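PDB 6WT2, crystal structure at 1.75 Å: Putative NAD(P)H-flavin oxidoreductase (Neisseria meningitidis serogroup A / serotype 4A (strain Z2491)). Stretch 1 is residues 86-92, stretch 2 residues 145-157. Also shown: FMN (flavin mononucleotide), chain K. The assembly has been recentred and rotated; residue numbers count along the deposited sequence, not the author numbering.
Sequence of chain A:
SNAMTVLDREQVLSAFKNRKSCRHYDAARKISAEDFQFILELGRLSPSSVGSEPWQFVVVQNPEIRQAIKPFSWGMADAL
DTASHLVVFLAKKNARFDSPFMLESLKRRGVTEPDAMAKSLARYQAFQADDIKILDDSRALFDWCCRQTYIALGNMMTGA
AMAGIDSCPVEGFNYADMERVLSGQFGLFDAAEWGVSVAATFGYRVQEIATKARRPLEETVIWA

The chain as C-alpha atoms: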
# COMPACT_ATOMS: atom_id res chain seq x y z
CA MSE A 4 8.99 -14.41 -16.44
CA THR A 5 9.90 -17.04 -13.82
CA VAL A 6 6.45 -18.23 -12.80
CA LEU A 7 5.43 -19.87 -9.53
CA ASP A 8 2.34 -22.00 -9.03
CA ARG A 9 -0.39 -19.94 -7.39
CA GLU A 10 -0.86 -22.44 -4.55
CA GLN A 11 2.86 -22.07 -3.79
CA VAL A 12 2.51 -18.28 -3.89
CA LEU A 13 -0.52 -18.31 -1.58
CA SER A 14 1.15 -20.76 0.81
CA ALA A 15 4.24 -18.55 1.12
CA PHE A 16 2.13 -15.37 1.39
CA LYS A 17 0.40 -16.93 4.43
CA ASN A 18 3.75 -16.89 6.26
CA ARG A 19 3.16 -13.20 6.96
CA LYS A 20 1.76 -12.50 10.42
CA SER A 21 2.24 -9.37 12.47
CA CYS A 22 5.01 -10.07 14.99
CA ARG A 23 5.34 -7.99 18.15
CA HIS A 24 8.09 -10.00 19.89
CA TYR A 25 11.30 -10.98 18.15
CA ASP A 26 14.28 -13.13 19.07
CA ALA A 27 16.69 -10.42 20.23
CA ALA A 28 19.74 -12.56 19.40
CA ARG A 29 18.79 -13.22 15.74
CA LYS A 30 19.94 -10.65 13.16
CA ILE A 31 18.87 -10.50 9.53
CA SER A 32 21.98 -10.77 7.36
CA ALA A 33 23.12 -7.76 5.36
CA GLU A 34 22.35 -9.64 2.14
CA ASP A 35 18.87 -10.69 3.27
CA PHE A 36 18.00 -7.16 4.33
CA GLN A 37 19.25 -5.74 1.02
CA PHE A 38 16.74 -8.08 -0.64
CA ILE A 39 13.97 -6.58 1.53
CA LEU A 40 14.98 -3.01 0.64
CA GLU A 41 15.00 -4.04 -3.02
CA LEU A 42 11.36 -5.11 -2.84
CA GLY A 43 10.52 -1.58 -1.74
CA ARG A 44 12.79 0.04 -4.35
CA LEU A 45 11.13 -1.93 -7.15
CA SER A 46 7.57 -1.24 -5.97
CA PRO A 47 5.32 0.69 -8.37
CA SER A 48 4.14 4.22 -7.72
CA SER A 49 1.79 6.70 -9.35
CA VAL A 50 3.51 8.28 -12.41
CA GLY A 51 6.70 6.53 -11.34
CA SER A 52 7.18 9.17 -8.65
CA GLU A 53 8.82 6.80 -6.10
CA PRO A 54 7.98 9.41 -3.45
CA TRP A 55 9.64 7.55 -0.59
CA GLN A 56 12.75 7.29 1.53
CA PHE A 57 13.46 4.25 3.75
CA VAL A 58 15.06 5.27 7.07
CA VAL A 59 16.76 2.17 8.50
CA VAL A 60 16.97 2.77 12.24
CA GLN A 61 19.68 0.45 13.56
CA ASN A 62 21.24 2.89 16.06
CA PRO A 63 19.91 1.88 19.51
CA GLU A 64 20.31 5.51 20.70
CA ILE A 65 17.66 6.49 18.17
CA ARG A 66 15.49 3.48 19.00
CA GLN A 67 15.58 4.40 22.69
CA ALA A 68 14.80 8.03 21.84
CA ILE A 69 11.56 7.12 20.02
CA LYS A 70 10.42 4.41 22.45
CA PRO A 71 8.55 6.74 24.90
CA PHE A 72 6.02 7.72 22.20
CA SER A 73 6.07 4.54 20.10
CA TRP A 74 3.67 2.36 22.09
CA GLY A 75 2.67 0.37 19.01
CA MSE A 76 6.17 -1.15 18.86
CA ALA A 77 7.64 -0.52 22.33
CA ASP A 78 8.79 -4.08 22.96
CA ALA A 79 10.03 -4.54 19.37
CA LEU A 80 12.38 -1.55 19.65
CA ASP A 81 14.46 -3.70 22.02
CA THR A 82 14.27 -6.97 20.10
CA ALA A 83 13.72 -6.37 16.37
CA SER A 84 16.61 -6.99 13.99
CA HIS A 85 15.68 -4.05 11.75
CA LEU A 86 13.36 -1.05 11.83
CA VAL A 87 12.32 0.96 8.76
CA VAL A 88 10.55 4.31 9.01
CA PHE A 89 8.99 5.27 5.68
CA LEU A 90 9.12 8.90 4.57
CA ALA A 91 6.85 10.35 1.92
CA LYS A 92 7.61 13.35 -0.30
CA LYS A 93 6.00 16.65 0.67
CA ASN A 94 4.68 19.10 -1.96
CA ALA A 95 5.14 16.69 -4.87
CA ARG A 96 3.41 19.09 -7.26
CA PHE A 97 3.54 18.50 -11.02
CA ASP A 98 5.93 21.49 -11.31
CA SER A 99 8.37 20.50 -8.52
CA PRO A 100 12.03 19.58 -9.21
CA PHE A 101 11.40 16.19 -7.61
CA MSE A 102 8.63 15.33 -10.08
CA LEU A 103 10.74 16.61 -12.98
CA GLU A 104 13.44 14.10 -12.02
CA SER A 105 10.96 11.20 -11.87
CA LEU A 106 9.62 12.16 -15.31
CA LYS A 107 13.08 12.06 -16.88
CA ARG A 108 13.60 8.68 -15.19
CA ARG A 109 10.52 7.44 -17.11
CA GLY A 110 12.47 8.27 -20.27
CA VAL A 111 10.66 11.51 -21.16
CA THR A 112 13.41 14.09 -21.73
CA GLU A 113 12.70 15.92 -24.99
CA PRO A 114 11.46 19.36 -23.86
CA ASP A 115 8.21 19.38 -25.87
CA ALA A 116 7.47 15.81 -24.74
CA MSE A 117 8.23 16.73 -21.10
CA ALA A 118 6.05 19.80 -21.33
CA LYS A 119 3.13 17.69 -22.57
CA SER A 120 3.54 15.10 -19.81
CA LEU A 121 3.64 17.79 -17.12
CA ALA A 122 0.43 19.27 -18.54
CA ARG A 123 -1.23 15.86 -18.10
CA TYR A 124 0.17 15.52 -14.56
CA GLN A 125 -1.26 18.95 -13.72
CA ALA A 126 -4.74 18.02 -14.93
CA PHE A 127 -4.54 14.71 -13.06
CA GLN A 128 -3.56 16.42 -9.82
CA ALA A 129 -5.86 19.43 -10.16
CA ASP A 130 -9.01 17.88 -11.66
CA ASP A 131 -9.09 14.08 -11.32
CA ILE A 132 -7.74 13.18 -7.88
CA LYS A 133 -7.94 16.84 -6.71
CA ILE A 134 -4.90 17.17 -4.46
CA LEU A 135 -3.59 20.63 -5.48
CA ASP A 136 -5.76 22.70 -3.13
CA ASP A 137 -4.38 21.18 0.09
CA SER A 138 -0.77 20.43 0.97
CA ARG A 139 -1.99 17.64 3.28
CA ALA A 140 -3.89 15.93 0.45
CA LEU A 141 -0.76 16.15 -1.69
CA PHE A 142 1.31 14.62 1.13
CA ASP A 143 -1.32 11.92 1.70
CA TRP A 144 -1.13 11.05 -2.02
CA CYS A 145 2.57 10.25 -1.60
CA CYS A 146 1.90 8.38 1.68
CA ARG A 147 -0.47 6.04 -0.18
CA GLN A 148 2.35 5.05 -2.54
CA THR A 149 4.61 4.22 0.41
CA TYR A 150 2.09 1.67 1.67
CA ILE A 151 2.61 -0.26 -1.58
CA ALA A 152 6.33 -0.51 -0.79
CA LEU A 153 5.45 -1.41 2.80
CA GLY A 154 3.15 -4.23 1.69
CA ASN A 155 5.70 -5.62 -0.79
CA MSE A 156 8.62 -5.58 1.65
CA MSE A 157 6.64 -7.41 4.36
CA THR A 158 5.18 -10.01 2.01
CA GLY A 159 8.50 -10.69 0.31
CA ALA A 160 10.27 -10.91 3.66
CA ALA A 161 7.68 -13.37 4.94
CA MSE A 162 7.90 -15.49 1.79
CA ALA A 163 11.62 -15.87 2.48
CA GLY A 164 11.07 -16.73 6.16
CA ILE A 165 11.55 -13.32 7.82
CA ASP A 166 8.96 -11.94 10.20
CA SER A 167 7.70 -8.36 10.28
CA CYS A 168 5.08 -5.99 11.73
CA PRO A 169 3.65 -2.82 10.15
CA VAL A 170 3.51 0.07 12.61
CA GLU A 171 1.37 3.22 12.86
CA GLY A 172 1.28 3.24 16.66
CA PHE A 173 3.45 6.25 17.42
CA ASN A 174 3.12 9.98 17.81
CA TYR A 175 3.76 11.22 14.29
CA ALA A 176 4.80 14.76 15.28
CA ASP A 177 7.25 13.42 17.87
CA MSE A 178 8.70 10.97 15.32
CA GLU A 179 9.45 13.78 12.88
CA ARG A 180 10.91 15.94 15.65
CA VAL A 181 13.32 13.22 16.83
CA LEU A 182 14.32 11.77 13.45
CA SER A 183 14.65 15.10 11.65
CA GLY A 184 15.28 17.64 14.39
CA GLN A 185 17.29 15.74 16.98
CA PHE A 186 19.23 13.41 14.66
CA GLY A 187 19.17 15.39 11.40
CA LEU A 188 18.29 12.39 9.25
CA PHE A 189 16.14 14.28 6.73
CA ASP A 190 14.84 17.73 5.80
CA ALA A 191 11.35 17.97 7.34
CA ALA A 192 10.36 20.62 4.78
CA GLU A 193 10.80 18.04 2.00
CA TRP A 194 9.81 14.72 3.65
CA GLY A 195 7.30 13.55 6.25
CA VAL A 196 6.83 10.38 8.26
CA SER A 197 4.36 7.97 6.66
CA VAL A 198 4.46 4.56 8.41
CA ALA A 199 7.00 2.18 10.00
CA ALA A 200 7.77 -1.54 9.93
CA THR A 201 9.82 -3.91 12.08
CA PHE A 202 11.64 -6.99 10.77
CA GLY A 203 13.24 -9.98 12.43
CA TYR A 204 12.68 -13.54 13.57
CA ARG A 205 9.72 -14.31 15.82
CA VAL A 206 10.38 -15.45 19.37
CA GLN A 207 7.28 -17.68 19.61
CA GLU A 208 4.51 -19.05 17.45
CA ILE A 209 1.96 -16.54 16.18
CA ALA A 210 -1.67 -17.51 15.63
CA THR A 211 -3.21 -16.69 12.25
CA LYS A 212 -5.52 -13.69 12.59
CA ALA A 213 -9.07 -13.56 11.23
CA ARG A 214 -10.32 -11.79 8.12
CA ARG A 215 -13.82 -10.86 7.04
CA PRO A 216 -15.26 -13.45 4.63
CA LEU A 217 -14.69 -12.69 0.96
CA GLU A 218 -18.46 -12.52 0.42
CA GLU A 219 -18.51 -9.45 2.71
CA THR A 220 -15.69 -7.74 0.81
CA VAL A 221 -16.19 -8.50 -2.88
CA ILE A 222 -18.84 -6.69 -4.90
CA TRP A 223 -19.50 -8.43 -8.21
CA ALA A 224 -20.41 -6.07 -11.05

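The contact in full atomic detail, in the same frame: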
# COMPACT_ATOMS: atom_id res chain seq x y z
N LEU A 86 14.50 -1.96 11.84
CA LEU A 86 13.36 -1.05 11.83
C LEU A 86 13.48 -0.12 10.63
O LEU A 86 14.55 0.44 10.39
CB LEU A 86 13.32 -0.23 13.13
CG LEU A 86 12.38 0.97 13.19
CD1 LEU A 86 10.92 0.56 13.12
CD2 LEU A 86 12.66 1.76 14.47
N VAL A 87 12.39 0.04 9.89
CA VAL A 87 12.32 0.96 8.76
C VAL A 87 11.21 1.96 9.04
O VAL A 87 10.08 1.57 9.37
CB VAL A 87 12.06 0.22 7.43
CG1 VAL A 87 11.95 1.21 6.26
CG2 VAL A 87 13.17 -0.79 7.15
N VAL A 88 11.54 3.24 8.95
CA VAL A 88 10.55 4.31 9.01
C VAL A 88 10.45 4.86 7.60
O VAL A 88 11.46 5.31 7.02
CB VAL A 88 10.95 5.40 10.01
CG1 VAL A 88 9.93 6.55 9.98
CG2 VAL A 88 11.11 4.81 11.43
N PHE A 89 9.25 4.83 7.04
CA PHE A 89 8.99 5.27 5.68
C PHE A 89 8.69 6.76 5.67
O PHE A 89 7.84 7.23 6.43
CB PHE A 89 7.82 4.50 5.07
CG PHE A 89 8.06 3.03 4.88
CD1 PHE A 89 8.38 2.52 3.64
CD2 PHE A 89 7.96 2.15 5.96
CE1 PHE A 89 8.59 1.16 3.46
CE2 PHE A 89 8.18 0.79 5.80
CZ PHE A 89 8.48 0.29 4.55
N LEU A 90 9.40 7.49 4.82
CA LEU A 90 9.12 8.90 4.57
C LEU A 90 8.40 9.05 3.24
O LEU A 90 8.70 8.33 2.29
CB LEU A 90 10.41 9.72 4.52
CG LEU A 90 11.38 9.55 5.69
CD1 LEU A 90 12.64 10.45 5.42
CD2 LEU A 90 10.70 9.86 7.01
N ALA A 91 7.50 10.02 3.17
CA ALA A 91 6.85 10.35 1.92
C ALA A 91 7.19 11.79 1.52
O ALA A 91 7.38 12.66 2.38
CB ALA A 91 5.32 10.16 2.02
N LYS A 92 7.29 12.02 0.22
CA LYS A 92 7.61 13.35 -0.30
C LYS A 92 6.51 14.35 0.02
O LYS A 92 5.32 14.07 -0.19
CB LYS A 92 7.81 13.27 -1.81
CG LYS A 92 8.41 14.54 -2.40
CD LYS A 92 9.84 14.72 -1.90
CE LYS A 92 10.46 16.06 -2.34
NZ LYS A 92 9.87 17.21 -1.59
N CYS A 145 1.28 10.94 -1.63
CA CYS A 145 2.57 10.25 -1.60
C CYS A 145 2.58 9.15 -0.54
O CYS A 145 3.11 8.06 -0.78
CB CYS A 145 3.70 11.25 -1.38
SG CYS A 145 3.87 12.36 -2.82
N CYS A 146 2.00 9.41 0.64
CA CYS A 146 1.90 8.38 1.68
C CYS A 146 1.23 7.10 1.17
O CYS A 146 1.65 5.99 1.52
CB CYS A 146 1.14 8.92 2.89
SG CYS A 146 2.09 10.13 3.88
N ARG A 147 0.18 7.23 0.36
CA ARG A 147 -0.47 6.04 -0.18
C ARG A 147 0.53 5.18 -0.95
O ARG A 147 0.55 3.95 -0.79
CB ARG A 147 -1.64 6.41 -1.10
CG ARG A 147 -2.80 7.13 -0.42
CD ARG A 147 -3.76 7.61 -1.50
NE ARG A 147 -4.94 8.29 -0.97
CZ ARG A 147 -6.12 8.28 -1.58
NH1 ARG A 147 -6.26 7.62 -2.73
NH2 ARG A 147 -7.16 8.91 -1.05
N GLN A 148 1.36 5.81 -1.79
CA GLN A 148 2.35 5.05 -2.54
C GLN A 148 3.28 4.28 -1.61
O GLN A 148 3.62 3.12 -1.88
CB GLN A 148 3.16 5.98 -3.46
CG GLN A 148 2.36 7.09 -4.19
CD GLN A 148 1.19 6.55 -5.02
OE1 GLN A 148 1.33 5.57 -5.76
NE2 GLN A 148 0.04 7.22 -4.91
N THR A 149 3.68 4.89 -0.48
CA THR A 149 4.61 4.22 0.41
C THR A 149 4.02 2.96 1.04
O THR A 149 4.78 2.07 1.45
CB THR A 149 5.08 5.15 1.53
OG1 THR A 149 4.03 5.38 2.47
CG2 THR A 149 5.57 6.49 0.95
N TYR A 150 2.70 2.87 1.12
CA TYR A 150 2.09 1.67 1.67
C TYR A 150 2.15 0.51 0.68
O TYR A 150 2.04 -0.66 1.10
CB TYR A 150 0.65 1.96 2.09
CG TYR A 150 0.49 2.60 3.47
CD1 TYR A 150 -0.21 1.96 4.49
CD2 TYR A 150 1.03 3.85 3.74
CE1 TYR A 150 -0.37 2.55 5.74
CE2 TYR A 150 0.88 4.44 4.99
CZ TYR A 150 0.19 3.79 5.98
OH TYR A 150 0.04 4.39 7.22
N ILE A 151 2.32 0.80 -0.62
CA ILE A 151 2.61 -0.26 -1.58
C ILE A 151 3.97 -0.88 -1.28
O ILE A 151 4.11 -2.10 -1.19
CB ILE A 151 2.58 0.28 -3.01
CG1 ILE A 151 1.25 0.97 -3.30
CG2 ILE A 151 2.88 -0.83 -4.01
CD1 ILE A 151 1.22 1.60 -4.70
N ALA A 152 4.99 -0.02 -1.13
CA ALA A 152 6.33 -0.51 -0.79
C ALA A 152 6.31 -1.26 0.53
O ALA A 152 6.94 -2.31 0.66
CB ALA A 152 7.31 0.65 -0.72
N LEU A 153 5.61 -0.72 1.53
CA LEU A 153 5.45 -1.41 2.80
C LEU A 153 4.89 -2.82 2.61
O LEU A 153 5.47 -3.80 3.08
CB LEU A 153 4.55 -0.59 3.73
CG LEU A 153 4.09 -1.31 5.00
CD1 LEU A 153 5.22 -1.30 6.00
CD2 LEU A 153 2.85 -0.64 5.56
N GLY A 154 3.75 -2.93 1.92
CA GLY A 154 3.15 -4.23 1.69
C GLY A 154 4.09 -5.21 1.00
O GLY A 154 4.19 -6.38 1.41
N ASN A 155 4.81 -4.75 -0.02
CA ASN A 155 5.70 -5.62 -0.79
C ASN A 155 6.89 -6.09 0.04
O ASN A 155 7.26 -7.27 -0.01
CB ASN A 155 6.17 -4.91 -2.04
CG ASN A 155 5.14 -4.92 -3.15
OD1 ASN A 155 4.27 -5.80 -3.20
ND2 ASN A 155 5.25 -3.96 -4.06
N MSE A 156 7.50 -5.19 0.80
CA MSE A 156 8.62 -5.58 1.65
C MSE A 156 8.22 -6.64 2.69
O MSE A 156 8.93 -7.63 2.88
CB MSE A 156 9.21 -4.34 2.32
CG MSE A 156 9.93 -3.46 1.32
SE MSE A 156 10.28 -1.69 2.02
CE MSE A 156 11.43 -2.24 3.48
N MSE A 157 7.08 -6.45 3.33
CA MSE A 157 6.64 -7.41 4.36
C MSE A 157 6.24 -8.77 3.79
O MSE A 157 6.56 -9.82 4.35
CB MSE A 157 5.47 -6.85 5.15
CG MSE A 157 5.87 -5.65 5.99
SE MSE A 157 4.40 -5.13 7.10
CE MSE A 157 3.06 -4.90 5.68
N1 FMN K . -0.32 3.64 -15.07
C2 FMN K . -1.22 4.02 -16.02
O2 FMN K . -0.94 3.81 -17.21
N3 FMN K . -2.32 4.74 -15.73
C4 FMN K . -2.67 5.05 -14.46
O4 FMN K . -3.74 5.62 -14.19
C4A FMN K . -1.77 4.60 -13.38
N5 FMN K . -1.97 5.01 -12.11
C5A FMN K . -1.20 4.51 -11.13
C6 FMN K . -1.65 4.63 -9.81
C7 FMN K . -0.83 4.14 -8.80
C7M FMN K . -1.30 4.25 -7.38
C8 FMN K . 0.35 3.31 -9.14
C8M FMN K . 1.19 2.66 -8.06
C9 FMN K . 0.79 3.20 -10.45
C9A FMN K . -0.01 3.68 -11.46
N10 FMN K . 0.37 3.48 -12.80
C10 FMN K . -0.51 3.95 -13.78
C1' FMN K . 1.55 2.69 -13.15
C2' FMN K . 2.85 3.51 -12.96
O2' FMN K . 3.01 4.43 -14.05
C3' FMN K . 4.01 2.54 -12.92
O3' FMN K . 3.89 1.75 -11.74
C4' FMN K . 5.37 3.25 -12.90
O4' FMN K . 5.45 4.06 -14.08
C5' FMN K . 6.49 2.23 -12.89
O5' FMN K . 6.27 1.27 -13.93
P FMN K . 6.25 -0.30 -13.56
O1P FMN K . 7.57 -0.54 -12.87
O2P FMN K . 6.05 -1.00 -14.87
O3P FMN K . 5.04 -0.39 -12.64

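Residues 86-92 form a β-strand and residues 145-157 lie within an α-helix of the same chain. The two run roughly antiparallel, at 143° between their N-to-C directions, and their axes approach to 7.4 Å. The backbones come nearest at A91 and C146, whose CA atoms are 5.3 Å apart. No hydrogen bond joins the two stretches. The contact rests on packing, which buries 413 Å² in total.

The alternation of the strand sets the pattern. V87, F89 and A91 point their CA-to-CB bonds toward the helix, while that of L90 points away. On the helix, C145, T149, A152 and M156 point toward the strand. Their spacing of three or four residues matches the turns of an α-helix and places them along one side.

Apolar packing centres on F89, which has the largest covered area of any residue here. Its CE2 lies 3.6 Å from L153 CD1, and L153 CB sits over one face of the ring. A152 adds a looser contact, with its CB 4.4 Å from F89 CE1. Toward the N-terminal end of the strand, V87 CG2 is 4.3 Å from M156 CE.

M156 is a selenomethionine, and its selenium meets the edge of the F89 ring. The SE atom is 3.6 Å from F89 CE1 and 4.8 Å from the ring centroid, 78° off the ring normal. It therefore lies near the ring plane, where the polarised C-H bonds of an aromatic ring can face a chalcogen atom.

A91 fills the close approach. The A91 methyl group lies against the helix backbone: A91 CB is 3.7 Å from C146 N and 3.9 Å from C145 C. The same CB also packs 3.7 Å from C146 SG and 3.8 Å from T149 CG2.

Strand carbonyls also touch the helix. K92 O lies 3.5 Å from C145 SG, and L90 O lies 3.9 Å from T149 CG2. Neither is a hydrogen bond. K92 CB is 4.2 Å from C145 SG, although the end of the K92 side chain leads away.

Within the helix, T149 OG1 donates to C146 O at 2.6 Å. This satisfies the hydroxyl within its own helix, while the T149 methyl meets the strand. Backbone bonds such as L153 N to T149 O, 2.9 Å, hold the helical turns.

The helix also touches FMN: I151 CD1 is 3.5 Å from FMN C8M, and Q148 OE1 is 3.4 Å from FMN C7M.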